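Local atomic coordinates of transketolase (PDB entry 3L84), a protein that belongs to the transketolase family of thiamine diphosphate-binding enzymes, built from a cofactor-binding domain, a pyrimidine-binding domain and a C-terminal domain. Residues A[318-323]-A[404-409]; A[326-331]-A[352-357]; A[345-350]-A[481-486]. All coordinates share one frame; numbering follows the deposited sequence.

Contact 1: A[318-323]-A[404-409]; sequences ERLLNP and YGIFLP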
loop_
_atom_site.group_PDB
_atom_site.type_symbol
_atom_site.label_atom_id
_atom_site.label_comp_id
_atom_site.label_asym_id
_atom_site.label_seq_id
_atom_site.Cartn_x
_atom_site.Cartn_y
_atom_site.Cartn_z
ATOM N N GLU A 318 24.591 -15.250 23.124
ATOM C CA GLU A 318 25.750 -14.925 22.303
ATOM C C GLU A 318 25.616 -15.387 20.859
ATOM O O GLU A 318 26.032 -14.664 19.950
ATOM C CB GLU A 318 27.054 -15.408 22.954
ATOM C CG GLU A 318 27.505 -14.464 24.075
ATOM C CD GLU A 318 27.921 -13.070 23.519
ATOM O OE1 GLU A 318 27.333 -12.037 23.899
ATOM O OE2 GLU A 318 28.821 -13.011 22.649
ATOM N N ARG A 319 25.039 -16.569 20.633
ATOM C CA ARG A 319 24.781 -17.008 19.261
ATOM C C ARG A 319 23.784 -16.108 18.559
ATOM O O ARG A 319 23.933 -15.832 17.363
ATOM C CB ARG A 319 24.301 -18.454 19.228
ATOM C CG ARG A 319 25.338 -19.472 19.689
ATOM C CD ARG A 319 24.928 -20.894 19.380
ATOM N NE ARG A 319 23.701 -21.310 20.049
ATOM C CZ ARG A 319 23.627 -21.840 21.257
ATOM N NH1 ARG A 319 24.712 -21.997 22.022
ATOM N NH2 ARG A 319 22.447 -22.208 21.759
ATOM N N LEU A 320 22.744 -15.670 19.267
ATOM C CA LEU A 320 21.749 -14.808 18.662
ATOM C C LEU A 320 22.331 -13.453 18.281
ATOM O O LEU A 320 21.964 -12.858 17.275
ATOM C CB LEU A 320 20.571 -14.620 19.615
ATOM C CG LEU A 320 19.699 -15.820 19.867
ATOM C CD1 LEU A 320 18.839 -15.589 21.077
ATOM C CD2 LEU A 320 18.856 -16.165 18.643
ATOM N N LEU A 321 23.261 -12.965 19.099
ATOM C CA LEU A 321 23.871 -11.654 18.865
ATOM C C LEU A 321 24.979 -11.735 17.808
ATOM O O LEU A 321 25.306 -10.721 17.222
ATOM C CB LEU A 321 24.457 -11.089 20.167
ATOM C CG LEU A 321 23.419 -10.712 21.238
ATOM C CD1 LEU A 321 24.148 -10.369 22.512
ATOM C CD2 LEU A 321 22.576 -9.541 20.788
ATOM N N ASN A 322 25.503 -12.928 17.557
ATOM C CA ASN A 322 26.662 -13.141 16.677
ATOM C C ASN A 322 26.428 -14.297 15.713
ATOM O O ASN A 322 27.131 -15.310 15.749
ATOM C CB ASN A 322 27.871 -13.451 17.544
ATOM C CG ASN A 322 28.244 -12.315 18.439
ATOM O OD1 ASN A 322 28.824 -11.332 17.966
ATOM N ND2 ASN A 322 27.917 -12.413 19.739
ATOM N N PRO A 323 25.412 -14.168 14.850
ATOM C CA PRO A 323 25.112 -15.251 13.943
ATOM C C PRO A 323 26.258 -15.501 12.968
ATOM O O PRO A 323 26.934 -14.553 12.516
ATOM C CB PRO A 323 23.841 -14.780 13.228
ATOM C CG PRO A 323 23.816 -13.325 13.396
ATOM C CD PRO A 323 24.462 -13.059 14.723
ATOM N N TYR A 404 14.601 -5.486 17.223
ATOM C CA TYR A 404 14.540 -5.880 18.633
ATOM C C TYR A 404 15.906 -6.170 19.228
ATOM O O TYR A 404 16.184 -5.770 20.359
ATOM C CB TYR A 404 13.588 -7.087 18.798
ATOM C CG TYR A 404 13.327 -7.434 20.232
ATOM C CD1 TYR A 404 12.378 -6.762 20.959
ATOM C CD2 TYR A 404 14.083 -8.384 20.893
ATOM C CE1 TYR A 404 12.173 -7.010 22.260
ATOM C CE2 TYR A 404 13.885 -8.666 22.202
ATOM C CZ TYR A 404 12.912 -7.976 22.914
ATOM O OH TYR A 404 12.730 -8.242 24.261
ATOM N N GLY A 405 16.735 -6.920 18.519
ATOM C CA GLY A 405 18.125 -7.125 18.882
ATOM C C GLY A 405 18.656 -8.513 18.573
ATOM O O GLY A 405 19.868 -8.690 18.549
ATOM N N ILE A 406 17.790 -9.503 18.418
ATOM C CA ILE A 406 18.196 -10.903 18.303
ATOM C C ILE A 406 17.532 -11.677 17.140
ATOM O O ILE A 406 17.801 -12.902 17.011
ATOM C CB ILE A 406 17.947 -11.662 19.624
ATOM C CG1 ILE A 406 16.469 -11.583 20.038
ATOM C CG2 ILE A 406 18.904 -11.165 20.717
ATOM C CD1 ILE A 406 16.064 -12.600 21.140
ATOM N N PHE A 407 16.756 -11.014 16.299
ATOM C CA PHE A 407 15.957 -11.703 15.278
ATOM C C PHE A 407 16.309 -11.306 13.858
ATOM O O PHE A 407 16.745 -10.179 13.587
ATOM C CB PHE A 407 14.463 -11.471 15.487
ATOM C CG PHE A 407 13.938 -11.968 16.803
ATOM C CD1 PHE A 407 13.967 -13.311 17.106
ATOM C CD2 PHE A 407 13.482 -11.088 17.754
ATOM C CE1 PHE A 407 13.490 -13.775 18.319
ATOM C CE2 PHE A 407 13.002 -11.536 18.983
ATOM C CZ PHE A 407 13.041 -12.909 19.250
ATOM N N LEU A 408 16.119 -12.275 12.969
ATOM C CA LEU A 408 16.299 -12.161 11.513
ATOM C C LEU A 408 14.956 -12.561 10.884
ATOM O O LEU A 408 14.731 -13.773 10.674
ATOM C CB LEU A 408 17.413 -13.096 11.068
ATOM C CG LEU A 408 18.794 -12.694 11.566
ATOM C CD1 LEU A 408 19.748 -13.875 11.521
ATOM C CD2 LEU A 408 19.328 -11.537 10.780
ATOM N N PRO A 409 14.074 -11.596 10.634
ATOM C CA PRO A 409 12.719 -11.936 10.216
ATOM C C PRO A 409 12.525 -11.938 8.711
ATOM O O PRO A 409 13.192 -11.208 7.967
ATOM C CB PRO A 409 11.890 -10.824 10.823
ATOM C CG PRO A 409 12.788 -9.635 10.673
ATOM C CD PRO A 409 14.178 -10.168 10.956
HETATM O O HOH W 1 19.970 -13.636 15.499
#

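Contact 2: A[326-331]-A[352-357]; sequences NKIAYP and AKNLEG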
loop_
_atom_site.group_PDB
_atom_site.type_symbol
_atom_site.label_atom_id
_atom_site.label_comp_id
_atom_site.label_asym_id
_atom_site.label_seq_id
_atom_site.Cartn_x
_atom_site.Cartn_y
_atom_site.Cartn_z
ATOM N N ASN A 326 28.538 -17.845 7.610
ATOM C CA ASN A 326 29.533 -18.550 6.787
ATOM C C ASN A 326 29.432 -20.050 6.891
ATOM O O ASN A 326 29.733 -20.745 5.930
ATOM C CB ASN A 326 30.967 -18.155 7.174
ATOM C CG ASN A 326 31.301 -16.716 6.809
ATOM O OD1 ASN A 326 30.698 -16.144 5.898
ATOM N ND2 ASN A 326 32.269 -16.125 7.529
ATOM N N LYS A 327 29.005 -20.532 8.046
ATOM C CA LYS A 327 28.990 -21.970 8.319
ATOM C C LYS A 327 27.873 -22.718 7.595
ATOM O O LYS A 327 27.926 -23.932 7.500
ATOM C CB LYS A 327 28.876 -22.269 9.832
ATOM C CG LYS A 327 27.593 -21.799 10.485
ATOM C CD LYS A 327 27.110 -22.642 11.698
ATOM C CE LYS A 327 25.804 -23.402 11.303
ATOM N NZ LYS A 327 24.785 -23.535 12.379
ATOM N N ILE A 328 26.890 -22.020 7.068
ATOM C CA ILE A 328 25.632 -22.624 6.639
ATOM C C ILE A 328 25.847 -23.410 5.345
ATOM O O ILE A 328 26.358 -22.867 4.388
ATOM C CB ILE A 328 24.558 -21.547 6.468
ATOM C CG1 ILE A 328 24.306 -20.825 7.800
ATOM C CG2 ILE A 328 23.274 -22.159 5.903
ATOM C CD1 ILE A 328 23.374 -19.633 7.679
ATOM N N ALA A 329 25.469 -24.682 5.335
ATOM C CA ALA A 329 25.514 -25.488 4.114
ATOM C C ALA A 329 24.129 -25.435 3.496
ATOM O O ALA A 329 23.139 -26.028 4.006
ATOM C CB ALA A 329 25.925 -26.930 4.435
ATOM N N TYR A 330 24.053 -24.722 2.399
ATOM C CA TYR A 330 22.778 -24.563 1.679
ATOM C C TYR A 330 22.518 -25.759 0.816
ATOM O O TYR A 330 23.433 -26.557 0.558
ATOM C CB TYR A 330 22.857 -23.351 0.769
ATOM C CG TYR A 330 22.876 -22.031 1.493
ATOM C CD1 TYR A 330 21.725 -21.293 1.642
ATOM C CD2 TYR A 330 24.049 -21.501 2.004
ATOM C CE1 TYR A 330 21.734 -20.063 2.269
ATOM C CE2 TYR A 330 24.051 -20.272 2.647
ATOM C CZ TYR A 330 22.888 -19.567 2.775
ATOM O OH TYR A 330 22.860 -18.322 3.400
ATOM N N PRO A 331 21.273 -25.966 0.363
ATOM C CA PRO A 331 21.032 -27.071 -0.589
ATOM C C PRO A 331 21.783 -26.857 -1.885
ATOM O O PRO A 331 21.974 -25.703 -2.318
ATOM C CB PRO A 331 19.508 -27.000 -0.854
ATOM C CG PRO A 331 18.970 -26.083 0.248
ATOM C CD PRO A 331 20.068 -25.131 0.542
ATOM N N ALA A 352 16.439 -21.454 9.032
ATOM C CA ALA A 352 15.778 -21.577 10.336
ATOM C C ALA A 352 16.458 -22.643 11.176
ATOM O O ALA A 352 16.495 -22.494 12.403
ATOM C CB ALA A 352 14.293 -21.892 10.132
ATOM N N LYS A 353 16.967 -23.714 10.574
ATOM C CA LYS A 353 17.664 -24.765 11.322
ATOM C C LYS A 353 18.994 -24.285 11.852
ATOM O O LYS A 353 19.415 -24.723 12.943
ATOM C CB LYS A 353 17.884 -25.991 10.441
ATOM C CG LYS A 353 16.611 -26.723 10.190
ATOM C CD LYS A 353 16.825 -27.916 9.284
ATOM C CE LYS A 353 15.721 -28.010 8.223
ATOM N NZ LYS A 353 16.237 -28.117 6.789
ATOM N N ASN A 354 19.682 -23.425 11.114
ATOM C CA ASN A 354 21.036 -22.966 11.444
ATOM C C ASN A 354 21.071 -21.714 12.310
ATOM O O ASN A 354 22.076 -21.467 12.968
ATOM C CB ASN A 354 21.850 -22.686 10.169
ATOM C CG ASN A 354 22.439 -23.941 9.536
ATOM O OD1 ASN A 354 23.547 -24.366 9.872
ATOM N ND2 ASN A 354 21.704 -24.551 8.636
ATOM N N LEU A 355 19.986 -20.947 12.342
ATOM C CA LEU A 355 19.983 -19.638 12.977
ATOM C C LEU A 355 18.839 -19.591 13.970
ATOM O O LEU A 355 17.661 -19.532 13.582
ATOM C CB LEU A 355 19.833 -18.539 11.923
ATOM C CG LEU A 355 20.969 -18.416 10.911
ATOM C CD1 LEU A 355 20.562 -17.546 9.752
ATOM C CD2 LEU A 355 22.279 -17.922 11.527
ATOM N N GLU A 356 19.154 -19.587 15.261
ATOM C CA GLU A 356 18.116 -19.623 16.272
ATOM C C GLU A 356 17.194 -18.403 16.260
ATOM O O GLU A 356 16.054 -18.492 16.704
ATOM C CB GLU A 356 18.753 -19.834 17.649
ATOM C CG GLU A 356 19.274 -21.262 17.840
ATOM C CD GLU A 356 20.381 -21.390 18.862
ATOM O OE1 GLU A 356 21.364 -20.649 18.746
ATOM O OE2 GLU A 356 20.288 -22.256 19.785
ATOM N N GLY A 357 17.662 -17.276 15.727
ATOM C CA GLY A 357 16.861 -16.087 15.636
ATOM C C GLY A 357 16.159 -15.848 14.306
ATOM O O GLY A 357 15.497 -14.816 14.157
HETATM O O HOH W 2 25.028 -25.972 8.005
HETATM O O HOH W 3 22.635 -26.715 6.711
#

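Contact 3: A[345-350]-A[481-486]; sequences GEILNV and KAWQIA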
loop_
_atom_site.group_PDB
_atom_site.type_symbol
_atom_site.label_atom_id
_atom_site.label_comp_id
_atom_site.label_asym_id
_atom_site.label_seq_id
_atom_site.Cartn_x
_atom_site.Cartn_y
_atom_site.Cartn_z
ATOM N N GLY A 345 11.864 -22.015 -0.420
ATOM C CA GLY A 345 11.319 -22.612 0.775
ATOM C C GLY A 345 12.317 -23.558 1.420
ATOM O O GLY A 345 12.442 -23.599 2.655
ATOM N N GLU A 346 13.039 -24.331 0.611
ATOM C CA GLU A 346 14.074 -25.189 1.175
ATOM C C GLU A 346 15.196 -24.400 1.838
ATOM O O GLU A 346 15.680 -24.767 2.913
ATOM C CB GLU A 346 14.644 -26.042 0.057
ATOM C CG GLU A 346 13.641 -27.045 -0.469
ATOM C CD GLU A 346 13.876 -28.400 0.011
ATOM O OE1 GLU A 346 14.138 -29.260 -0.865
ATOM O OE2 GLU A 346 13.833 -28.601 1.254
ATOM N N ILE A 347 15.551 -23.265 1.256
ATOM C CA ILE A 347 16.556 -22.398 1.849
ATOM C C ILE A 347 16.060 -21.832 3.179
ATOM O O ILE A 347 16.801 -21.791 4.153
ATOM C CB ILE A 347 16.985 -21.294 0.882
ATOM C CG1 ILE A 347 17.656 -21.912 -0.357
ATOM C CG2 ILE A 347 17.931 -20.325 1.596
ATOM C CD1 ILE A 347 17.746 -20.942 -1.572
ATOM N N LEU A 348 14.811 -21.389 3.215
ATOM C CA LEU A 348 14.240 -20.837 4.473
ATOM C C LEU A 348 14.324 -21.857 5.579
ATOM O O LEU A 348 14.663 -21.540 6.736
ATOM C CB LEU A 348 12.795 -20.422 4.287
ATOM C CG LEU A 348 12.528 -19.189 3.443
ATOM C CD1 LEU A 348 11.014 -19.050 3.183
ATOM C CD2 LEU A 348 13.153 -17.927 4.049
ATOM N N ASN A 349 14.072 -23.125 5.241
ATOM C CA ASN A 349 14.201 -24.195 6.234
ATOM C C ASN A 349 15.634 -24.423 6.707
ATOM O O ASN A 349 15.848 -24.598 7.900
ATOM C CB ASN A 349 13.566 -25.471 5.685
ATOM C CG ASN A 349 12.075 -25.519 5.929
ATOM O OD1 ASN A 349 11.631 -26.052 6.925
ATOM N ND2 ASN A 349 11.301 -24.876 5.062
ATOM N N VAL A 350 16.615 -24.372 5.818
ATOM C CA VAL A 350 18.016 -24.485 6.213
ATOM C C VAL A 350 18.410 -23.309 7.107
ATOM O O VAL A 350 19.091 -23.481 8.120
ATOM C CB VAL A 350 18.918 -24.535 4.963
ATOM C CG1 VAL A 350 20.388 -24.342 5.325
ATOM C CG2 VAL A 350 18.741 -25.877 4.213
ATOM N N LYS A 481 22.893 -18.208 -3.882
ATOM C CA LYS A 481 23.893 -17.143 -3.929
ATOM C C LYS A 481 23.273 -15.801 -3.505
ATOM O O LYS A 481 23.935 -14.995 -2.834
ATOM C CB LYS A 481 24.525 -17.067 -5.321
ATOM C CG LYS A 481 25.391 -18.261 -5.647
ATOM C CD LYS A 481 25.785 -18.265 -7.116
ATOM C CE LYS A 481 26.711 -19.399 -7.520
ATOM N NZ LYS A 481 26.846 -19.386 -9.031
ATOM N N ALA A 482 22.004 -15.594 -3.861
ATOM C CA ALA A 482 21.296 -14.380 -3.476
ATOM C C ALA A 482 21.170 -14.306 -1.956
ATOM O O ALA A 482 21.385 -13.250 -1.377
ATOM C CB ALA A 482 19.899 -14.341 -4.100
ATOM N N TRP A 483 20.791 -15.402 -1.294
ATOM C CA TRP A 483 20.726 -15.417 0.168
ATOM C C TRP A 483 22.085 -15.140 0.803
ATOM O O TRP A 483 22.169 -14.443 1.819
ATOM C CB TRP A 483 20.150 -16.737 0.663
ATOM C CG TRP A 483 18.654 -16.679 0.793
ATOM C CD1 TRP A 483 17.722 -17.215 -0.042
ATOM C CD2 TRP A 483 17.934 -15.987 1.829
ATOM N NE1 TRP A 483 16.460 -16.931 0.444
ATOM C CE2 TRP A 483 16.564 -16.167 1.570
ATOM C CE3 TRP A 483 18.315 -15.215 2.920
ATOM C CZ2 TRP A 483 15.575 -15.645 2.391
ATOM C CZ3 TRP A 483 17.338 -14.681 3.738
ATOM C CH2 TRP A 483 15.975 -14.888 3.474
ATOM N N GLN A 484 23.156 -15.724 0.252
ATOM C CA GLN A 484 24.479 -15.490 0.822
ATOM C C GLN A 484 24.818 -14.004 0.792
ATOM O O GLN A 484 25.354 -13.460 1.745
ATOM C CB GLN A 484 25.531 -16.365 0.137
ATOM C CG GLN A 484 25.349 -17.853 0.445
ATOM C CD GLN A 484 26.214 -18.751 -0.390
ATOM O OE1 GLN A 484 26.261 -18.626 -1.599
ATOM N NE2 GLN A 484 26.891 -19.711 0.281
ATOM N N ILE A 485 24.487 -13.338 -0.311
ATOM C CA ILE A 485 24.660 -11.887 -0.384
ATOM C C ILE A 485 23.734 -11.156 0.573
ATOM O O ILE A 485 24.180 -10.254 1.311
ATOM C CB ILE A 485 24.433 -11.389 -1.820
ATOM C CG1 ILE A 485 25.447 -12.003 -2.785
ATOM C CG2 ILE A 485 24.477 -9.848 -1.873
ATOM C CD1 ILE A 485 24.962 -12.082 -4.249
ATOM N N ALA A 486 22.466 -11.521 0.588
ATOM C CA ALA A 486 21.501 -10.815 1.424
ATOM C C ALA A 486 21.865 -10.861 2.906
ATOM O O ALA A 486 21.722 -9.852 3.616
ATOM C CB ALA A 486 20.122 -11.393 1.240
#

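Contact 1: A[318-323]-A[404-409]
Leu320, in the last turn of helix 314-321, packs on Ile406 in the turn that follows helix 391-404, and the CA atoms of these two residues come within 5.3 Å. Going out along the leucine, its CB lies 4.0 Å from Ile406 CB and equally near the CG2 branch. At the fork the two methyls part company. Leu320 CD1 runs on to meet the end of the isoleucine at CD1, 4.1 Å away, whereas Leu320 CD2 turns to the backbone and stops 3.8 Å from Ile406 O. The two side chains lie at a slant to each other, and the leucine touches Ile406 both at its CB and at its methyls. Ile406 can serve two neighbours because its CG1 sits between the backbone N and the carbonyl carbon (chi1 58°): that branch goes over the centre of one face of the Phe407 ring, and CG2 is left for the leucines. Leu321 extends the patch, its CD2 touching that same CG2 and lying 3.6 Å from Gly405 O. Gly405 has a strongly positive phi (144°), a conformation in which a CB would strike the preceding carbonyl.

No direct hydrogen bond joins the segments. Instead one water donates to both backbones, 2.8 Å from Leu320 O and 2.7 Å from Ile406 O, linking the carbonyl of the ending helix to that of the turn. Leu320 also touches Glu356, in the loop after helix 340-354. Altogether, the end of helix 314-321 packs against the turn between helix 391-404 and strand 408-414; such helix-to-strand turns are a feature of the parallel alpha/beta fold of the pyrimidine-binding domain.

Contact 2: A[326-331]-A[352-357]
Lys327 reaches Asn354 by a bent path: its CG sits between the backbone N and the carbonyl carbon (chi1 64°), and the chain bends again at chi3 and chi4, carrying the ammonium to the end of helix 340-354. Asn354 has its CG beside its own backbone N (chi1 -81°), which swings the amide out toward the 326-331 loop. Lys327 NZ makes a weak hydrogen bond of 3.5 Å to Asn354 O. A positive charge next to a helix C-terminus would be favourable, but the end of this lysine is modelled too close to the amide, and the residue also touches a crystal neighbour, so its exact pose is doubtful.

Ile328 gives the apolar half of the contact. Its CG1 rests 3.9 Å from Asn354 CB, its CG2 is 4.0 Å from Asn354 ND2, and its CD1 passes on to Leu355 CD1 at 4.1 Å, the two side chains crossing at about a right angle. CG2 also lies over one face of the Tyr330 ring, offset toward the rim.

Two waters tie the amide to the backbone of Ala329. One accepts from Ala329 N at 3.0 Å and donates to Asn354 OD1 at 2.9 Å; the other donates to Ala329 O at 2.8 Å and accepts from Asn354 ND2 at 3.0 Å. The same ND2 also donates to Val350 O, one turn back in the helix. That bond needs an N-H and is consistent with the modelled orientation of the amide; the waters add to its grip. A loop without regular structure thus lies against the last turn of a helix, through waters between the Asn354 amide and the Ala329 backbone and through one buried isoleucine, where helix 340-354 gives way to the chain leading into strand 358-362 of the pyrimidine-binding domain's parallel alpha/beta fold.

Contact 3: A[345-350]-A[481-486]
Segments 345-350 and 481-486, on helices 340-354 and 476-488, face each other with their backbones well apart: Ile347 CA and Trp483 CA are their nearest CA pair, 8.3 Å from each other, and the indole of Trp483 bridges the interval. Ile347 puts a methyl over one face of it: CG2 is 3.8 Å from the centroid of the five-membered ring and 24° off the normal, a CH-pi contact, with Trp483 CD1 its nearest atom at 3.5 Å. The torsion chi1 of -63° turns CG2 anti to the backbone N and onto the indole; Ile347 CD1, at the end of the other branch, comes near Trp483 CD1. One residue on, Leu348 approaches the six-membered ring obliquely, its CD2 3.7 Å from Trp483 CZ2. Elsewhere the indole stacks with Phe495 of the central sheet and meets Phe436, while Ile347 also touches Asn479 and Val480, a turn earlier in the tryptophan's helix.

No hydrogen bond joins the two segments, and all three touching residues are buried; cohesion here rests on dispersion and CH-pi attraction around a single tryptophan.

How the contacts relate
The contacts follow one another in space, with contact 2 touching both of the others. Contacts 2 and 3 share helix 340-354 and have centres about 9 Å apart; Tyr330 joins them, its CE2 lying 3.5 Å from Gln484 CG while the same ring touches Ile347. Contacts 1 and 2, with centres about 13 Å apart, are coupled by the salt bridge of Arg319 NE to Glu356 OE1 at 2.8 Å and by a probable backbone bond from Leu408 N to Gly357 O at 2.9 Å, at the start of the neighbouring parallel strands 358-362 and 408-414. Contacts 1 and 3 do not touch: their nearest atoms are about 6 Å apart. Contact 2 lies on the chain that joins helices 314-321 and 340-354, while contact 3 packs helix 340-354 on helix 476-488.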